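Local coordinates for bartonella effector protein (Bep) substrate of VirB T4SS (Bartonella clarridgeiae, PDB 4YK2) that is a type IV secretion effector exported by the VirB system, represented here by its BID domain, which probably serves in recognition of the protein for translocation, at residues 35-40 with 110-115; 59-62 with 67-70; 45-50 with 103-108; 61-66 with 118-123. All coordinates share one frame; numbering follows the deposited sequence.

Interaction 1: 35-40 with 110-115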
loop_
_atom_site.group_PDB
_atom_site.type_symbol
_atom_site.label_atom_id
_atom_site.label_comp_id
_atom_site.label_asym_id
_atom_site.label_seq_id
_atom_site.Cartn_x
_atom_site.Cartn_y
_atom_site.Cartn_z
ATOM N N GLN A 35 0.200 2.103 -11.710
ATOM C CA GLN A 35 -0.663 0.946 -11.852
ATOM C C GLN A 35 -0.041 -0.321 -11.259
ATOM O O GLN A 35 -0.732 -1.092 -10.593
ATOM C CB GLN A 35 -1.009 0.730 -13.312
ATOM C CG GLN A 35 -1.999 -0.381 -13.558
ATOM C CD GLN A 35 -2.275 -0.569 -15.039
ATOM O OE1 GLN A 35 -3.435 -0.592 -15.476
ATOM N NE2 GLN A 35 -1.211 -0.697 -15.824
ATOM N N GLU A 36 1.253 -0.534 -11.481
ATOM C CA GLU A 36 1.908 -1.705 -10.914
ATOM C C GLU A 36 1.928 -1.694 -9.376
ATOM O O GLU A 36 1.842 -2.748 -8.749
ATOM C CB GLU A 36 3.346 -1.831 -11.439
ATOM C CG GLU A 36 3.435 -2.396 -12.864
ATOM C CD GLU A 36 2.673 -3.714 -13.034
ATOM O OE1 GLU A 36 3.095 -4.735 -12.439
ATOM O OE2 GLU A 36 1.649 -3.727 -13.762
ATOM N N GLN A 37 2.071 -0.518 -8.770
ATOM C CA GLN A 37 2.046 -0.444 -7.306
ATOM C C GLN A 37 0.646 -0.699 -6.773
ATOM O O GLN A 37 0.485 -1.373 -5.754
ATOM C CB GLN A 37 2.562 0.906 -6.812
ATOM C CG GLN A 37 4.064 1.094 -7.091
ATOM C CD GLN A 37 4.883 -0.098 -6.644
ATOM O OE1 GLN A 37 4.687 -0.623 -5.543
ATOM N NE2 GLN A 37 5.810 -0.537 -7.491
ATOM N N GLU A 38 -0.365 -0.163 -7.457
ATOM C CA GLU A 38 -1.743 -0.393 -7.040
ATOM C C GLU A 38 -2.039 -1.884 -7.024
ATOM O O GLU A 38 -2.687 -2.382 -6.118
ATOM C CB GLU A 38 -2.737 0.322 -7.956
ATOM C CG GLU A 38 -2.715 1.830 -7.861
ATOM C CD GLU A 38 -3.722 2.472 -8.804
ATOM O OE1 GLU A 38 -4.020 1.864 -9.850
ATOM O OE2 GLU A 38 -4.215 3.574 -8.505
ATOM N N LYS A 39 -1.559 -2.592 -8.035
ATOM C CA LYS A 39 -1.758 -4.032 -8.113
ATOM C C LYS A 39 -1.060 -4.757 -6.955
ATOM O O LYS A 39 -1.640 -5.635 -6.321
ATOM C CB LYS A 39 -1.242 -4.551 -9.462
ATOM C CG LYS A 39 -1.428 -6.045 -9.707
ATOM C CD LYS A 39 -0.848 -6.417 -11.089
ATOM C CE LYS A 39 -1.171 -7.852 -11.495
ATOM N NZ LYS A 39 -0.847 -8.115 -12.931
ATOM N N GLU A 40 0.193 -4.407 -6.694
ATOM C CA GLU A 40 0.928 -5.049 -5.613
ATOM C C GLU A 40 0.324 -4.697 -4.243
ATOM O O GLU A 40 0.297 -5.540 -3.343
ATOM C CB GLU A 40 2.410 -4.662 -5.666
ATOM C CG GLU A 40 3.291 -5.282 -4.577
ATOM C CD GLU A 40 3.496 -6.791 -4.731
ATOM O OE1 GLU A 40 2.823 -7.428 -5.566
ATOM O OE2 GLU A 40 4.341 -7.351 -4.004
ATOM N N VAL A 110 4.044 -1.635 3.224
ATOM C CA VAL A 110 4.522 -0.270 3.453
ATOM C C VAL A 110 5.416 0.220 2.288
ATOM O O VAL A 110 5.274 1.350 1.812
ATOM C CB VAL A 110 5.259 -0.187 4.812
ATOM C CG1 VAL A 110 5.962 1.151 4.992
ATOM C CG2 VAL A 110 4.267 -0.474 5.979
ATOM N N GLU A 111 6.323 -0.630 1.818
ATOM C CA GLU A 111 7.207 -0.229 0.721
ATOM C C GLU A 111 6.426 0.062 -0.547
ATOM O O GLU A 111 6.740 1.001 -1.272
ATOM C CB GLU A 111 8.254 -1.303 0.433
ATOM C CG GLU A 111 9.309 -1.423 1.504
ATOM C CD GLU A 111 10.473 -2.299 1.075
ATOM O OE1 GLU A 111 10.789 -2.333 -0.138
ATOM O OE2 GLU A 111 11.062 -2.957 1.953
ATOM N N ALA A 112 5.402 -0.736 -0.814
ATOM C CA ALA A 112 4.624 -0.548 -2.031
ATOM C C ALA A 112 3.836 0.756 -1.964
ATOM O O ALA A 112 3.671 1.442 -2.970
ATOM C CB ALA A 112 3.701 -1.722 -2.259
ATOM N N ILE A 113 3.378 1.113 -0.769
ATOM C CA ILE A 113 2.671 2.373 -0.580
ATOM C C ILE A 113 3.624 3.555 -0.768
ATOM O O ILE A 113 3.252 4.564 -1.371
ATOM C CB ILE A 113 1.974 2.407 0.800
ATOM C CG1 ILE A 113 0.787 1.442 0.804
ATOM C CG2 ILE A 113 1.507 3.823 1.149
ATOM C CD1 ILE A 113 0.203 1.198 2.207
ATOM N N HIS A 114 4.859 3.433 -0.285
ATOM C CA HIS A 114 5.858 4.485 -0.502
ATOM C C HIS A 114 6.172 4.638 -1.997
ATOM O O HIS A 114 6.290 5.760 -2.498
ATOM C CB HIS A 114 7.150 4.201 0.271
ATOM C CG HIS A 114 7.129 4.672 1.694
ATOM N ND1 HIS A 114 7.220 6.003 2.043
ATOM C CD2 HIS A 114 7.045 3.983 2.861
ATOM C CE1 HIS A 114 7.174 6.116 3.360
ATOM N NE2 HIS A 114 7.075 4.904 3.881
ATOM N N LYS A 115 6.297 3.520 -2.708
ATOM C CA LYS A 115 6.536 3.566 -4.160
ATOM C C LYS A 115 5.363 4.192 -4.912
ATOM O O LYS A 115 5.563 4.993 -5.821
ATOM C CB LYS A 115 6.814 2.170 -4.706
ATOM C CG LYS A 115 8.176 1.626 -4.315
ATOM C CD LYS A 115 8.443 0.285 -4.966
ATOM C CE LYS A 115 9.757 -0.301 -4.452
ATOM N NZ LYS A 115 9.860 -1.762 -4.716
HETATM O O HOH W 1 8.120 -2.314 -7.361
#
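Gln37 meets Ala112 and Lys115 where helix 21-49 lies nearly antiparallel to helix 106-123. The two short segments run at 157° to each other, their axes 9.0 Å apart at closest approach, and Gln37 faces Ala112 with CA atoms 5.9 Å apart. A methyl side chain suits such a close approach, because it takes up little space between two backbones. The glutamine chain bends at chi2 (-49°), which lays the carboxamide beside Ala112 and Lys115. OE1 comes to rest 3.6 Å from the methyl CB of Ala112; the carbonyl of Ala112 is also close, but as both oxygens are acceptors no bond forms between them. The carboxamide carbon CD packs on Lys115, 3.6 Å from its CB, and the lysine chain continues past the amide with CD 3.7 Å from Gln37 NE2. Lysine serves here through its aliphatic stem, while its amine leads away to the surface. The polar ends are joined by water 1, which accepts from Gln37 NE2 at 2.9 Å and from Lys115 NZ at 3.2 Å. One turn further on, Glu40 adds a slighter touch, its CG 4.3 Å from Ala112 CB; its carboxylate is engaged by Arg43 of the same helix in a salt bridge. The same helix pair continues inward through Ile41, on which Ala112 and Ile113 rest. This near-antiparallel pair, with Ala112 under Gln37 and with Lys115 and Glu40 at the edge, belongs to the four-helix bundle of the BID domain.

Interaction 2: 59-62 with 67-70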
loop_
_atom_site.group_PDB
_atom_site.type_symbol
_atom_site.label_atom_id
_atom_site.label_comp_id
_atom_site.label_asym_id
_atom_site.label_seq_id
_atom_site.Cartn_x
_atom_site.Cartn_y
_atom_site.Cartn_z
ATOM N N LEU A 59 -5.341 5.190 0.365
ATOM C CA LEU A 59 -4.695 5.320 -0.946
ATOM C C LEU A 59 -5.181 6.564 -1.692
ATOM O O LEU A 59 -4.388 7.290 -2.298
ATOM C CB LEU A 59 -4.948 4.067 -1.796
ATOM C CG LEU A 59 -4.300 2.833 -1.163
ATOM C CD1 LEU A 59 -4.756 1.527 -1.808
ATOM C CD2 LEU A 59 -2.773 2.973 -1.214
ATOM N N SER A 60 -6.483 6.822 -1.635
ATOM C CA SER A 60 -7.033 7.991 -2.314
ATOM C C SER A 60 -6.610 9.283 -1.605
ATOM O O SER A 60 -6.433 10.335 -2.240
ATOM C CB SER A 60 -8.555 7.886 -2.396
ATOM O OG SER A 60 -8.938 6.957 -3.406
ATOM N N GLN A 61 -6.436 9.193 -0.291
ATOM C CA GLN A 61 -5.963 10.317 0.515
ATOM C C GLN A 61 -4.525 10.666 0.120
ATOM O O GLN A 61 -4.163 11.835 -0.048
ATOM C CB GLN A 61 -6.038 9.959 2.009
ATOM C CG GLN A 61 -5.458 11.018 2.963
ATOM C CD GLN A 61 -5.612 10.601 4.426
ATOM O OE1 GLN A 61 -6.268 9.610 4.723
ATOM N NE2 GLN A 61 -4.996 11.345 5.334
ATOM N N ILE A 62 -3.706 9.628 -0.008
ATOM C CA ILE A 62 -2.321 9.782 -0.424
ATOM C C ILE A 62 -2.289 10.292 -1.855
ATOM O O ILE A 62 -1.510 11.187 -2.190
ATOM C CB ILE A 62 -1.536 8.459 -0.277
ATOM C CG1 ILE A 62 -1.242 8.191 1.202
ATOM C CG2 ILE A 62 -0.230 8.504 -1.059
ATOM C CD1 ILE A 62 -0.750 6.786 1.483
ATOM N N SER A 67 1.858 13.906 0.831
ATOM C CA SER A 67 2.533 14.210 2.093
ATOM C C SER A 67 1.920 13.442 3.286
ATOM O O SER A 67 2.528 13.374 4.356
ATOM C CB SER A 67 2.527 15.721 2.369
ATOM O OG SER A 67 1.239 16.193 2.714
ATOM N N PHE A 68 0.737 12.848 3.109
ATOM C CA PHE A 68 0.129 12.031 4.179
ATOM C C PHE A 68 0.769 10.636 4.311
ATOM O O PHE A 68 0.473 9.902 5.259
ATOM C CB PHE A 68 -1.385 11.845 3.956
ATOM C CG PHE A 68 -2.223 13.018 4.392
ATOM C CD1 PHE A 68 -2.256 13.414 5.718
ATOM C CD2 PHE A 68 -2.997 13.712 3.470
ATOM C CE1 PHE A 68 -3.030 14.499 6.121
ATOM C CE2 PHE A 68 -3.780 14.792 3.868
ATOM C CZ PHE A 68 -3.796 15.181 5.196
ATOM N N THR A 69 1.636 10.278 3.367
ATOM C CA THR A 69 2.233 8.944 3.307
ATOM C C THR A 69 3.014 8.579 4.570
ATOM O O THR A 69 2.942 7.446 5.051
ATOM C CB THR A 69 3.165 8.812 2.079
ATOM O OG1 THR A 69 2.392 8.979 0.883
ATOM C CG2 THR A 69 3.843 7.442 2.047
ATOM N N LYS A 70 3.737 9.541 5.130
ATOM C CA LYS A 70 4.536 9.260 6.312
ATOM C C LYS A 70 3.656 8.838 7.504
ATOM O O LYS A 70 3.958 7.862 8.201
ATOM C CB LYS A 70 5.390 10.476 6.678
ATOM C CG LYS A 70 6.356 10.214 7.839
ATOM C CD LYS A 70 7.090 11.477 8.266
ATOM C CE LYS A 70 8.176 11.157 9.278
ATOM N NZ LYS A 70 9.128 12.293 9.447
#
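Ile62, Phe68 and Gln61 account for most of the surface buried where the end of helix 56-64 meets the start of the next helix. Ile62 works from the inner side. Both branches at its CB meet the hydroxyl of Thr69, with the methyl CG2 3.3 Å from OG1 of Thr69 and CG1 3.7 Å from the same oxygen. That hydroxyl sits among aliphatic atoms, yet it has a polar partner, since it hydrogen-bonds to the carbonyl O of Pro66 in the turn; a short beta-branched alcohol thus serves both the turn and the hydrophobic interior. On the outer side Gln61 holds its chain straight, CG anti to the backbone N (chi1 175°), and carries the amide out over the phenyl ring of Phe68. NE2 lies 3.3 Å above the ring plane, over its centre, and 3.4 Å from CG of Phe68. The amide is steeply tilted against the ring, by 73°, and the placing of its nitrogen would be consistent with a weak electrostatic attraction to the aromatic face. The aliphatic part also packs, Gln61 CG being 3.7 Å from Phe68 CD2. A long, flexible polar residue suits a partly exposed site where it can lie over an aromatic ring while staying near solvent. No hydrogen bond links the two segments, whose nearest CA atoms are those of Ile62 and Phe68, 5.7 Å apart. Ile62 also rests on Ile113 and Ala117, and Thr69 on His114 and Ala117. The whole is a helical hairpin: helices 56-64 and 69-78, joined by a short turn, double back on each other and lay their inner sides against helix 106-123 in the BID four-helix bundle.

Interaction 3: 45-50 with 103-108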
loop_
_atom_site.group_PDB
_atom_site.type_symbol
_atom_site.label_atom_id
_atom_site.label_comp_id
_atom_site.label_asym_id
_atom_site.label_seq_id
_atom_site.Cartn_x
_atom_site.Cartn_y
_atom_site.Cartn_z
ATOM N N SER A 45 -2.431 -6.403 0.439
ATOM C CA SER A 45 -3.531 -6.084 1.366
ATOM C C SER A 45 -4.424 -7.305 1.606
ATOM O O SER A 45 -4.949 -7.512 2.708
ATOM C CB SER A 45 -4.379 -4.911 0.839
ATOM O OG SER A 45 -3.651 -3.680 0.865
ATOM N N GLN A 46 -4.607 -8.099 0.559
ATOM C CA GLN A 46 -5.300 -9.374 0.680
ATOM C C GLN A 46 -4.600 -10.258 1.719
ATOM O O GLN A 46 -5.262 -10.884 2.562
ATOM C CB GLN A 46 -5.378 -10.076 -0.681
ATOM C CG GLN A 46 -5.854 -11.538 -0.627
ATOM C CD GLN A 46 -7.244 -11.697 -0.029
ATOM O OE1 GLN A 46 -8.096 -10.810 -0.150
ATOM N NE2 GLN A 46 -7.483 -12.838 0.617
ATOM N N ILE A 47 -3.270 -10.296 1.677
ATOM C CA ILE A 47 -2.506 -11.126 2.613
ATOM C C ILE A 47 -2.539 -10.568 4.035
ATOM O O ILE A 47 -2.721 -11.310 5.007
ATOM C CB ILE A 47 -1.041 -11.291 2.146
ATOM C CG1 ILE A 47 -0.982 -11.979 0.775
ATOM C CG2 ILE A 47 -0.259 -12.088 3.178
ATOM C CD1 ILE A 47 0.406 -11.939 0.105
ATOM N N VAL A 48 -2.347 -9.260 4.162
ATOM C CA VAL A 48 -2.273 -8.627 5.476
ATOM C C VAL A 48 -3.655 -8.560 6.152
ATOM O O VAL A 48 -3.783 -8.863 7.336
ATOM C CB VAL A 48 -1.646 -7.215 5.366
ATOM C CG1 VAL A 48 -1.750 -6.475 6.694
ATOM C CG2 VAL A 48 -0.197 -7.307 4.908
ATOM N N PHE A 49 -4.682 -8.172 5.396
ATOM C CA PHE A 49 -5.994 -7.874 5.973
ATOM C C PHE A 49 -7.110 -8.794 5.499
ATOM O O PHE A 49 -8.201 -8.780 6.065
ATOM C CB PHE A 49 -6.405 -6.427 5.657
ATOM C CG PHE A 49 -5.529 -5.387 6.303
ATOM C CD1 PHE A 49 -5.501 -5.245 7.685
ATOM C CD2 PHE A 49 -4.757 -4.531 5.526
ATOM C CE1 PHE A 49 -4.713 -4.279 8.293
ATOM C CE2 PHE A 49 -3.954 -3.557 6.122
ATOM C CZ PHE A 49 -3.930 -3.429 7.510
ATOM N N GLY A 50 -6.866 -9.580 4.456
ATOM C CA GLY A 50 -7.933 -10.412 3.920
ATOM C C GLY A 50 -8.886 -9.615 3.047
ATOM O O GLY A 50 -9.955 -10.098 2.703
ATOM N N GLU A 103 1.533 -10.795 9.077
ATOM C CA GLU A 103 2.537 -9.963 9.735
ATOM C C GLU A 103 3.809 -9.837 8.900
ATOM O O GLU A 103 4.390 -8.758 8.819
ATOM C CB GLU A 103 2.867 -10.511 11.130
ATOM C CG GLU A 103 1.736 -10.271 12.132
ATOM C CD GLU A 103 2.073 -10.708 13.555
ATOM O OE1 GLU A 103 3.107 -11.379 13.763
ATOM O OE2 GLU A 103 1.289 -10.378 14.464
ATOM N N LYS A 104 4.222 -10.930 8.264
ATOM C CA LYS A 104 5.468 -10.933 7.499
ATOM C C LYS A 104 5.348 -10.189 6.177
ATOM O O LYS A 104 6.331 -10.046 5.459
ATOM C CB LYS A 104 5.936 -12.362 7.228
ATOM C CG LYS A 104 6.494 -13.064 8.450
ATOM C CD LYS A 104 6.712 -14.547 8.172
ATOM C CE LYS A 104 6.980 -15.319 9.456
ATOM N NZ LYS A 104 7.159 -16.776 9.201
ATOM N N ASN A 105 4.160 -9.695 5.858
ATOM C CA ASN A 105 4.001 -8.958 4.611
ATOM C C ASN A 105 3.725 -7.479 4.820
ATOM O O ASN A 105 3.605 -6.729 3.859
ATOM C CB ASN A 105 2.901 -9.601 3.768
ATOM C CG ASN A 105 3.422 -10.777 2.968
ATOM O OD1 ASN A 105 3.970 -10.597 1.890
ATOM N ND2 ASN A 105 3.292 -11.981 3.516
ATOM N N ILE A 106 3.642 -7.056 6.078
ATOM C CA ILE A 106 3.414 -5.652 6.381
ATOM C C ILE A 106 4.562 -4.771 5.851
ATOM O O ILE A 106 4.318 -3.733 5.225
ATOM C CB ILE A 106 3.186 -5.476 7.893
ATOM C CG1 ILE A 106 1.773 -5.976 8.241
ATOM C CG2 ILE A 106 3.364 -4.034 8.312
ATOM C CD1 ILE A 106 1.462 -5.983 9.710
ATOM N N SER A 107 5.807 -5.190 6.082
ATOM C CA SER A 107 6.958 -4.442 5.578
ATOM C C SER A 107 6.856 -4.165 4.060
ATOM O O SER A 107 7.035 -3.029 3.615
ATOM C CB SER A 107 8.253 -5.199 5.898
ATOM O OG SER A 107 9.387 -4.454 5.503
ATOM N N LYS A 108 6.533 -5.189 3.273
ATOM C CA LYS A 108 6.463 -4.996 1.827
ATOM C C LYS A 108 5.235 -4.171 1.433
ATOM O O LYS A 108 5.284 -3.432 0.449
ATOM C CB LYS A 108 6.477 -6.344 1.097
ATOM C CG LYS A 108 7.880 -6.982 0.978
ATOM C CD LYS A 108 8.762 -6.277 -0.061
ATOM C CE LYS A 108 10.099 -6.996 -0.261
ATOM N NZ LYS A 108 10.831 -6.501 -1.461
#
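Val48 and Ile106 join the end of helix 21-49 to the beginning of helix 106-123, near one end of the helical bundle of the BID domain. Their contact is apolar: Val48 CG1 and Ile106 CG1 are 3.9 Å apart, the two side chains crossing at about a right angle. Branched aliphatic residues fit this place, as they fill it with stiff, short chains. Leu109 of helix 106-123 and Leu86 of a loop also pack on Val48.

The second kind of contact sets aliphatic groups against Asn105, which lies in the type I turn from Glu103 to Ile106. Val48 CG2 touches its backbone carbon C at 3.9 Å and its CB at 4.0 Å, while Ile47 brings the methyl CG2 to 3.6 Å from ND2. With CG1 of Ile47 beside the backbone N (chi1 -61°), CG2 stands anti to it and meets the amide.

Asn105 ND2 hydrogen-bonds to the carbonyl O of Gln101 in helix 97-103, tying the turn back to the helix before it, while the flank of the asparagine covers the neighbouring helix. The same Val48 CG1 that meets Ile106 also lies 3.6 Å above the plane of the Phe49 ring, over its centre.

Interaction 4: 61-66 with 118-123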
loop_
_atom_site.group_PDB
_atom_site.type_symbol
_atom_site.label_atom_id
_atom_site.label_comp_id
_atom_site.label_asym_id
_atom_site.label_seq_id
_atom_site.Cartn_x
_atom_site.Cartn_y
_atom_site.Cartn_z
ATOM N N GLN A 61 -6.436 9.193 -0.291
ATOM C CA GLN A 61 -5.963 10.317 0.515
ATOM C C GLN A 61 -4.525 10.666 0.120
ATOM O O GLN A 61 -4.163 11.835 -0.048
ATOM C CB GLN A 61 -6.038 9.959 2.009
ATOM C CG GLN A 61 -5.458 11.018 2.963
ATOM C CD GLN A 61 -5.612 10.601 4.426
ATOM O OE1 GLN A 61 -6.268 9.610 4.723
ATOM N NE2 GLN A 61 -4.996 11.345 5.334
ATOM N N ILE A 62 -3.706 9.628 -0.008
ATOM C CA ILE A 62 -2.321 9.782 -0.424
ATOM C C ILE A 62 -2.289 10.292 -1.855
ATOM O O ILE A 62 -1.510 11.187 -2.190
ATOM C CB ILE A 62 -1.536 8.459 -0.277
ATOM C CG1 ILE A 62 -1.242 8.191 1.202
ATOM C CG2 ILE A 62 -0.230 8.504 -1.059
ATOM C CD1 ILE A 62 -0.750 6.786 1.483
ATOM N N HIS A 63 -3.146 9.739 -2.702
ATOM C CA HIS A 63 -3.189 10.183 -4.093
ATOM C C HIS A 63 -3.437 11.689 -4.180
ATOM O O HIS A 63 -2.809 12.395 -4.970
ATOM C CB HIS A 63 -4.267 9.436 -4.870
ATOM C CG HIS A 63 -4.272 9.755 -6.336
ATOM N ND1 HIS A 63 -5.000 10.799 -6.867
ATOM C CD2 HIS A 63 -3.618 9.184 -7.372
ATOM C CE1 HIS A 63 -4.806 10.846 -8.173
ATOM N NE2 HIS A 63 -3.966 9.881 -8.507
ATOM N N GLU A 64 -4.353 12.168 -3.351
ATOM C CA GLU A 64 -4.714 13.580 -3.310
ATOM C C GLU A 64 -3.612 14.430 -2.684
ATOM O O GLU A 64 -3.322 15.536 -3.136
ATOM C CB GLU A 64 -6.018 13.751 -2.528
ATOM C CG GLU A 64 -6.163 15.086 -1.825
ATOM C CD GLU A 64 -6.666 16.174 -2.734
ATOM O OE1 GLU A 64 -6.895 15.889 -3.931
ATOM O OE2 GLU A 64 -6.836 17.313 -2.245
ATOM N N ASN A 65 -3.009 13.911 -1.624
ATOM C CA ASN A 65 -1.929 14.613 -0.964
ATOM C C ASN A 65 -0.888 13.624 -0.469
ATOM O O ASN A 65 -1.013 13.101 0.631
ATOM C CB ASN A 65 -2.458 15.454 0.201
ATOM C CG ASN A 65 -1.387 16.358 0.785
ATOM O OD1 ASN A 65 -0.241 16.351 0.327
ATOM N ND2 ASN A 65 -1.753 17.151 1.788
ATOM N N PRO A 66 0.154 13.374 -1.280
ATOM C CA PRO A 66 1.142 12.354 -0.920
ATOM C C PRO A 66 1.947 12.680 0.330
ATOM O O PRO A 66 2.637 11.800 0.854
ATOM C CB PRO A 66 2.048 12.299 -2.159
ATOM C CG PRO A 66 1.185 12.779 -3.263
ATOM C CD PRO A 66 0.372 13.874 -2.646
ATOM N N ASP A 118 5.493 7.925 -4.261
ATOM C CA ASP A 118 6.575 8.520 -5.041
ATOM C C ASP A 118 6.178 8.684 -6.499
ATOM O O ASP A 118 6.498 9.693 -7.125
ATOM C CB ASP A 118 7.847 7.670 -4.965
ATOM C CG ASP A 118 8.553 7.776 -3.621
ATOM O OD1 ASP A 118 8.168 8.637 -2.806
ATOM O OD2 ASP A 118 9.505 7.000 -3.391
ATOM N N ALA A 119 5.491 7.680 -7.040
ATOM C CA ALA A 119 5.091 7.706 -8.442
ATOM C C ALA A 119 4.024 8.769 -8.658
ATOM O O ALA A 119 4.053 9.491 -9.651
ATOM C CB ALA A 119 4.591 6.344 -8.885
ATOM N N VAL A 120 3.090 8.874 -7.718
ATOM C CA VAL A 120 2.066 9.909 -7.780
ATOM C C VAL A 120 2.713 11.290 -7.669
ATOM O O VAL A 120 2.414 12.197 -8.448
ATOM C CB VAL A 120 1.005 9.717 -6.678
ATOM C CG1 VAL A 120 0.048 10.904 -6.658
ATOM C CG2 VAL A 120 0.239 8.410 -6.883
ATOM N N GLU A 121 3.599 11.440 -6.692
ATOM C CA GLU A 121 4.299 12.698 -6.459
ATOM C C GLU A 121 5.102 13.121 -7.688
ATOM O O GLU A 121 5.204 14.306 -7.997
ATOM C CB GLU A 121 5.228 12.571 -5.248
ATOM C CG GLU A 121 5.965 13.839 -4.877
ATOM C CD GLU A 121 5.238 14.645 -3.824
ATOM O OE1 GLU A 121 4.786 15.767 -4.134
ATOM O OE2 GLU A 121 5.129 14.157 -2.682
ATOM N N ASN A 122 5.664 12.147 -8.391
ATOM C CA ASN A 122 6.470 12.448 -9.566
ATOM C C ASN A 122 5.594 12.843 -10.750
ATOM O O ASN A 122 5.978 13.690 -11.554
ATOM C CB ASN A 122 7.354 11.257 -9.947
ATOM C CG ASN A 122 8.025 11.442 -11.303
ATOM O OD1 ASN A 122 9.052 12.119 -11.415
ATOM N ND2 ASN A 122 7.437 10.855 -12.342
ATOM N N SER A 123 4.422 12.229 -10.858
ATOM C CA SER A 123 3.530 12.499 -11.978
ATOM C C SER A 123 2.972 13.914 -11.909
ATOM O O SER A 123 2.593 14.484 -12.930
ATOM C CB SER A 123 2.383 11.494 -12.011
ATOM O OG SER A 123 1.511 11.695 -10.910
#
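The CA atoms of His63 and Val120, and likewise those of Pro66 and Glu121, come within 6.4 Å of each other where helix 56-64 ends beside the last turns of helix 106-123. This is a helix-helix contact at one end of the BID four-helix bundle, continued by the residues that follow the shorter helix. Val120 is the hub. Its CG1, anti to the backbone N (chi1 173°), lies 3.6 Å from the carbonyl O of His63 and 4.0 Å from Pro66 CG, while CG2 reaches the imidazole of His63, 4.0 Å from CD2, meeting the ring obliquely. A buried valine suits this spot because one methyl packs against both the His63 carbonyl and Pro66 while the other meets the imidazole. His63, more exposed, also touches Tyr116.

Proline fits just beyond the helix, where its compact ring presents carbon on Val120 and Glu121. The latter's chain bends at chi2 (94°), bringing OE2 to 3.6 Å from Pro66 CB, a van der Waals touch at the surface. Near the end of helix 106-123, Ser123 turns its hydroxyl back onto its own helix: OG donates to the carbonyl O of Val120 over 2.7 Å, at a C=O...OG angle of 122°.

In the fold
Helix 106-123 runs through interactions 1, 3 and 4 and is touched from the side by interaction 2, the bundle's common element. Interactions 1 and 3 both pair it with helix 21-49; 2 and 4 share Gln61 and Ile62, on the far side of the chain's centre from 3. All are partly buried. Interaction 1, nearest the centre, sets buried Ala112 beside exposed Lys115, and a water bridges its edge; 2 rests on buried Ile62 and Thr69, with an amide over a partly exposed aromatic ring; 3 sets aliphatic groups against each other and an asparagine; 4, farthest out, has buried Val120 beside exposed His63 and Glu121. Ile113 CG2 and Ile62 CD1, 3.7 Å apart, tie 1 to 2 and 4.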